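PDB 3QPI: chlorite dismutase from Nitrobacter winogradskyi, which uses a bound heme b to break chlorite down into chloride and molecular oxygen. Local coordinates for residues 13-27 and 170-182. Numbering follows the deposited sequence.
Sequences AWSILSVAPVIGESL and YVEREVDIRLARA
W14 meets R181 at the start of a long antiparallel ladder, a worked example of how classic beta bulges let two strands stay paired while their register slips. The indole lies against the backbone of R181, its CE3 3.4 Å from R181 N, while CD of that arginine sits over one ring face. S15 and A180 then exchange backbone hydrogen bonds. On the face of I16 and L179, the side chains run side by side, and I16 CG1 presses tightly on L179 CD1 at 3.4 Å. L17 and S18 both face R178, the first bulge; V19 and A20 resume regular pairing with I177 and D176. V22, its CG2 anti to the carbonyl carbon, rests this methyl 3.4 Å from D176 OD2, which forms a salt bridge with R163, while OD1 forms one with R178. V22 and I23 form the second bulge opposite E174, whose side chain, in a salt bridge with R163, comes within about 4 Å of the bound heme. Beyond the end of strand 14-23, the loop carrying E25 and S26 is held by R173 of the other strand, its CG anti to the backbone N (chi1 -171°) and its chain extended to NE: NE donates to E25 O at 2.7 Å and NH2 to S26 O at 3.1 Å, both acceptors in the guanidinium plane. Replacing R173 by an alanine would probably leave both carbonyls without these donors and the loop freer to move. Strands 14-23 and 171-181 thus join the two halves of the antiparallel sheet, consistent with the dimeric alpha+beta barrel superfamily of chlorite dismutases.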
loop_
_atom_site.group_PDB
_atom_site.type_symbol
_atom_site.label_atom_id
_atom_site.label_comp_id
_atom_site.label_asym_id
_atom_site.label_seq_id
_atom_site.Cartn_x
_atom_site.Cartn_y
_atom_site.Cartn_z
ATOM N N ALA A 13 -17.684 1.076 2.394
ATOM C CA ALA A 13 -17.475 0.590 3.723
ATOM C C ALA A 13 -16.540 1.509 4.535
ATOM O O ALA A 13 -16.349 1.263 5.725
ATOM C CB ALA A 13 -16.849 -0.831 3.643
ATOM N N TRP A 14 -15.925 2.529 3.909
ATOM C CA TRP A 14 -14.929 3.352 4.614
ATOM C C TRP A 14 -15.253 4.774 4.349
ATOM O O TRP A 14 -15.616 5.093 3.228
ATOM C CB TRP A 14 -13.512 3.072 4.132
ATOM C CG TRP A 14 -13.073 1.652 4.397
ATOM C CD1 TRP A 14 -13.228 0.592 3.585
ATOM C CD2 TRP A 14 -12.409 1.185 5.570
ATOM N NE1 TRP A 14 -12.705 -0.557 4.189
ATOM C CE2 TRP A 14 -12.198 -0.201 5.413
ATOM C CE3 TRP A 14 -11.980 1.807 6.750
ATOM C CZ2 TRP A 14 -11.586 -0.975 6.390
ATOM C CZ3 TRP A 14 -11.358 1.027 7.728
ATOM C CH2 TRP A 14 -11.174 -0.339 7.536
ATOM N N SER A 15 -15.185 5.621 5.375
ATOM C CA SER A 15 -15.249 7.064 5.122
ATOM C C SER A 15 -13.809 7.491 4.997
ATOM O O SER A 15 -12.880 6.851 5.552
ATOM C CB SER A 15 -15.938 7.846 6.246
ATOM O OG SER A 15 -15.363 7.513 7.494
ATOM N N ILE A 16 -13.622 8.538 4.224
ATOM C CA ILE A 16 -12.284 9.067 4.005
ATOM C C ILE A 16 -12.001 10.221 4.971
ATOM O O ILE A 16 -12.624 11.298 4.886
ATOM C CB ILE A 16 -12.082 9.560 2.545
ATOM C CG1 ILE A 16 -12.155 8.383 1.570
ATOM C CG2 ILE A 16 -10.717 10.268 2.398
ATOM C CD1 ILE A 16 -12.394 8.813 0.133
ATOM N N LEU A 17 -11.069 9.957 5.883
ATOM C CA LEU A 17 -10.538 10.951 6.837
ATOM C C LEU A 17 -9.821 12.051 6.084
ATOM O O LEU A 17 -10.156 13.223 6.211
ATOM C CB LEU A 17 -9.571 10.260 7.822
ATOM C CG LEU A 17 -10.316 9.228 8.669
ATOM C CD1 LEU A 17 -9.418 8.366 9.586
ATOM C CD2 LEU A 17 -11.410 9.953 9.471
ATOM N N SER A 18 -8.871 11.662 5.242
ATOM C CA SER A 18 -8.036 12.640 4.550
ATOM C C SER A 18 -7.398 12.086 3.284
ATOM O O SER A 18 -7.078 10.886 3.188
ATOM C CB SER A 18 -6.912 13.120 5.478
ATOM O OG SER A 18 -6.251 11.995 6.029
ATOM N N VAL A 19 -7.193 12.992 2.340
ATOM C CA VAL A 19 -6.358 12.754 1.174
ATOM C C VAL A 19 -5.304 13.853 1.097
ATOM O O VAL A 19 -5.648 15.035 0.980
ATOM C CB VAL A 19 -7.172 12.803 -0.120
ATOM C CG1 VAL A 19 -6.258 12.568 -1.333
ATOM C CG2 VAL A 19 -8.326 11.789 -0.073
ATOM N N ALA A 20 -4.033 13.455 1.137
ATOM C CA ALA A 20 -2.912 14.394 1.118
ATOM C C ALA A 20 -1.842 14.005 0.089
ATOM O O ALA A 20 -1.495 12.821 -0.046
ATOM C CB ALA A 20 -2.271 14.467 2.511
ATOM N N PRO A 21 -1.281 15.011 -0.601
ATOM C CA PRO A 21 -0.209 14.798 -1.580
ATOM C C PRO A 21 1.014 14.187 -0.927
ATOM O O PRO A 21 1.235 14.431 0.262
ATOM C CB PRO A 21 0.117 16.213 -2.061
ATOM C CG PRO A 21 -1.082 17.030 -1.716
ATOM C CD PRO A 21 -1.594 16.441 -0.443
ATOM N N VAL A 22 1.782 13.384 -1.662
ATOM C CA VAL A 22 3.089 12.970 -1.154
ATOM C C VAL A 22 4.201 13.263 -2.167
ATOM O O VAL A 22 5.121 14.031 -1.873
ATOM C CB VAL A 22 3.126 11.501 -0.776
ATOM C CG1 VAL A 22 4.522 11.136 -0.293
ATOM C CG2 VAL A 22 2.055 11.205 0.268
ATOM N N ILE A 23 4.144 12.643 -3.343
ATOM C CA ILE A 23 4.929 13.149 -4.452
ATOM C C ILE A 23 4.123 13.109 -5.732
ATOM O O ILE A 23 3.316 12.207 -5.936
ATOM C CB ILE A 23 6.319 12.462 -4.605
ATOM C CG1 ILE A 23 7.065 13.083 -5.788
ATOM C CG2 ILE A 23 6.194 10.976 -4.791
ATOM C CD1 ILE A 23 8.576 12.791 -5.824
ATOM N N GLY A 24 4.332 14.115 -6.578
ATOM C CA GLY A 24 3.580 14.232 -7.813
ATOM C C GLY A 24 2.107 14.506 -7.535
ATOM O O GLY A 24 1.726 14.896 -6.445
ATOM N N GLU A 25 1.271 14.280 -8.533
ATOM C CA GLU A 25 -0.110 14.718 -8.486
ATOM C C GLU A 25 -0.938 13.905 -7.482
ATOM O O GLU A 25 -0.838 12.689 -7.403
ATOM C CB GLU A 25 -0.690 14.618 -9.889
ATOM C CG GLU A 25 -2.108 15.094 -10.031
ATOM C CD GLU A 25 -2.622 14.863 -11.445
ATOM O OE1 GLU A 25 -3.853 14.749 -11.631
ATOM O OE2 GLU A 25 -1.783 14.781 -12.373
ATOM N N SER A 26 -1.752 14.607 -6.711
ATOM C CA SER A 26 -2.583 13.999 -5.688
ATOM C C SER A 26 -3.893 13.520 -6.307
ATOM O O SER A 26 -3.987 13.314 -7.515
ATOM C CB SER A 26 -2.833 15.023 -4.578
ATOM O OG SER A 26 -3.467 14.447 -3.450
ATOM N N LEU A 27 -4.907 13.324 -5.479
ATOM C CA LEU A 27 -6.208 12.905 -5.974
ATOM C C LEU A 27 -7.264 13.810 -5.396
ATOM O O LEU A 27 -7.075 14.407 -4.333
ATOM C CB LEU A 27 -6.511 11.466 -5.579
ATOM C CG LEU A 27 -5.614 10.422 -6.220
ATOM C CD1 LEU A 27 -5.725 9.090 -5.464
ATOM C CD2 LEU A 27 -5.955 10.270 -7.693
ATOM N N TYR A 170 13.082 5.924 -5.790
ATOM C CA TYR A 170 12.514 5.589 -7.090
ATOM C C TYR A 170 10.993 5.849 -7.214
ATOM O O TYR A 170 10.408 5.617 -8.282
ATOM C CB TYR A 170 12.786 4.113 -7.411
ATOM C CG TYR A 170 14.249 3.797 -7.586
ATOM C CD1 TYR A 170 14.870 3.932 -8.834
ATOM C CD2 TYR A 170 15.014 3.362 -6.514
ATOM C CE1 TYR A 170 16.236 3.647 -9.002
ATOM C CE2 TYR A 170 16.386 3.080 -6.673
ATOM C CZ TYR A 170 16.976 3.220 -7.917
ATOM O OH TYR A 170 18.311 2.940 -8.056
ATOM N N VAL A 171 10.344 6.308 -6.144
ATOM C CA VAL A 171 8.910 6.612 -6.230
ATOM C C VAL A 171 8.677 7.989 -6.843
ATOM O O VAL A 171 9.223 8.973 -6.373
ATOM C CB VAL A 171 8.225 6.537 -4.854
ATOM C CG1 VAL A 171 6.772 7.025 -4.937
ATOM C CG2 VAL A 171 8.288 5.123 -4.329
ATOM N N GLU A 172 7.870 8.062 -7.887
ATOM C CA GLU A 172 7.671 9.328 -8.582
ATOM C C GLU A 172 6.244 9.855 -8.462
ATOM O O GLU A 172 5.971 11.002 -8.823
ATOM C CB GLU A 172 8.056 9.201 -10.064
ATOM C CG GLU A 172 7.112 8.328 -10.897
ATOM C CD GLU A 172 7.541 8.260 -12.360
ATOM O OE1 GLU A 172 6.687 8.030 -13.238
ATOM O OE2 GLU A 172 8.748 8.440 -12.635
ATOM N N ARG A 173 5.330 9.014 -7.994
ATOM C CA ARG A 173 4.016 9.495 -7.617
ATOM C C ARG A 173 3.495 8.676 -6.443
ATOM O O ARG A 173 3.639 7.459 -6.419
ATOM C CB ARG A 173 3.035 9.455 -8.790
ATOM C CG ARG A 173 1.711 10.149 -8.499
ATOM C CD ARG A 173 0.737 10.125 -9.690
ATOM N NE ARG A 173 -0.515 10.809 -9.344
ATOM C CZ ARG A 173 -1.677 10.675 -9.990
ATOM N NH1 ARG A 173 -1.774 9.885 -11.053
ATOM N NH2 ARG A 173 -2.755 11.340 -9.566
ATOM N N GLU A 174 2.874 9.360 -5.483
ATOM C CA GLU A 174 2.416 8.734 -4.262
ATOM C C GLU A 174 1.406 9.630 -3.580
ATOM O O GLU A 174 1.613 10.831 -3.460
ATOM C CB GLU A 174 3.604 8.487 -3.328
ATOM C CG GLU A 174 3.259 7.847 -2.002
ATOM C CD GLU A 174 4.497 7.415 -1.255
ATOM O OE1 GLU A 174 5.572 7.971 -1.540
ATOM O OE2 GLU A 174 4.421 6.506 -0.413
ATOM N N VAL A 175 0.306 9.043 -3.125
ATOM C CA VAL A 175 -0.742 9.821 -2.499
ATOM C C VAL A 175 -1.101 9.162 -1.174
ATOM O O VAL A 175 -1.100 7.938 -1.058
ATOM C CB VAL A 175 -1.998 9.912 -3.392
ATOM C CG1 VAL A 175 -3.057 10.826 -2.746
ATOM C CG2 VAL A 175 -1.624 10.395 -4.800
ATOM N N ASP A 176 -1.387 9.991 -0.181
ATOM C CA ASP A 176 -1.758 9.518 1.134
ATOM C C ASP A 176 -3.288 9.601 1.343
ATOM O O ASP A 176 -3.854 10.694 1.479
ATOM C CB ASP A 176 -1.022 10.349 2.199
ATOM C CG ASP A 176 0.175 9.620 2.784
ATOM O OD1 ASP A 176 0.273 8.386 2.627
ATOM O OD2 ASP A 176 1.025 10.282 3.408
ATOM N N ILE A 177 -3.957 8.449 1.338
ATOM C CA ILE A 177 -5.378 8.387 1.691
ATOM C C ILE A 177 -5.558 7.692 3.040
ATOM O O ILE A 177 -5.017 6.604 3.255
ATOM C CB ILE A 177 -6.182 7.654 0.600
ATOM C CG1 ILE A 177 -5.931 8.314 -0.762
ATOM C CG2 ILE A 177 -7.681 7.677 0.928
ATOM C CD1 ILE A 177 -6.448 7.540 -1.911
ATOM N N ARG A 178 -6.293 8.321 3.959
ATOM C CA ARG A 178 -6.563 7.686 5.250
ATOM C C ARG A 178 -8.057 7.482 5.472
ATOM O O ARG A 178 -8.864 8.344 5.127
ATOM C CB ARG A 178 -5.974 8.504 6.416
ATOM C CG ARG A 178 -4.453 8.657 6.359
ATOM C CD ARG A 178 -3.726 7.308 6.482
ATOM N NE ARG A 178 -2.276 7.479 6.446
ATOM C CZ ARG A 178 -1.526 7.439 5.340
ATOM N NH1 ARG A 178 -2.073 7.224 4.139
ATOM N NH2 ARG A 178 -0.211 7.631 5.438
ATOM N N LEU A 179 -8.415 6.363 6.100
ATOM C CA LEU A 179 -9.819 5.966 6.242
ATOM C C LEU A 179 -10.208 5.603 7.665
ATOM O O LEU A 179 -9.366 5.173 8.459
ATOM C CB LEU A 179 -10.123 4.722 5.396
ATOM C CG LEU A 179 -9.858 4.672 3.894
ATOM C CD1 LEU A 179 -10.560 5.817 3.167
ATOM C CD2 LEU A 179 -8.301 4.639 3.604
ATOM N N ALA A 180 -11.512 5.716 7.933
ATOM C CA ALA A 180 -12.136 5.225 9.157
ATOM C C ALA A 180 -13.328 4.350 8.772
ATOM O O ALA A 180 -14.102 4.698 7.871
ATOM C CB ALA A 180 -12.601 6.391 10.027
ATOM N N ARG A 181 -13.471 3.213 9.442
ATOM C CA ARG A 181 -14.527 2.279 9.097
ATOM C C ARG A 181 -15.906 2.931 9.300
ATOM O O ARG A 181 -16.198 3.508 10.358
ATOM C CB ARG A 181 -14.408 0.989 9.905
ATOM C CG ARG A 181 -15.301 -0.140 9.378
ATOM C CD ARG A 181 -14.644 -1.516 9.567
ATOM N NE ARG A 181 -15.057 -2.119 10.837
ATOM C CZ ARG A 181 -14.289 -2.903 11.594
ATOM N NH1 ARG A 181 -13.042 -3.188 11.237
ATOM N NH2 ARG A 181 -14.771 -3.400 12.724
ATOM N N ALA A 182 -16.728 2.866 8.257
ATOM C CA ALA A 182 -18.066 3.426 8.304
ATOM C C ALA A 182 -19.054 2.370 8.797
ATOM O O ALA A 182 -19.397 2.335 9.979
ATOM C CB ALA A 182 -18.466 3.924 6.942
HETATM O O HOH W 1 -16.588 6.498 9.563
HETATM O O HOH W 2 -4.110 11.614 3.916
HETATM O O HOH W 3 1.083 13.013 2.971
HETATM O O HOH W 4 0.653 13.359 -4.179
#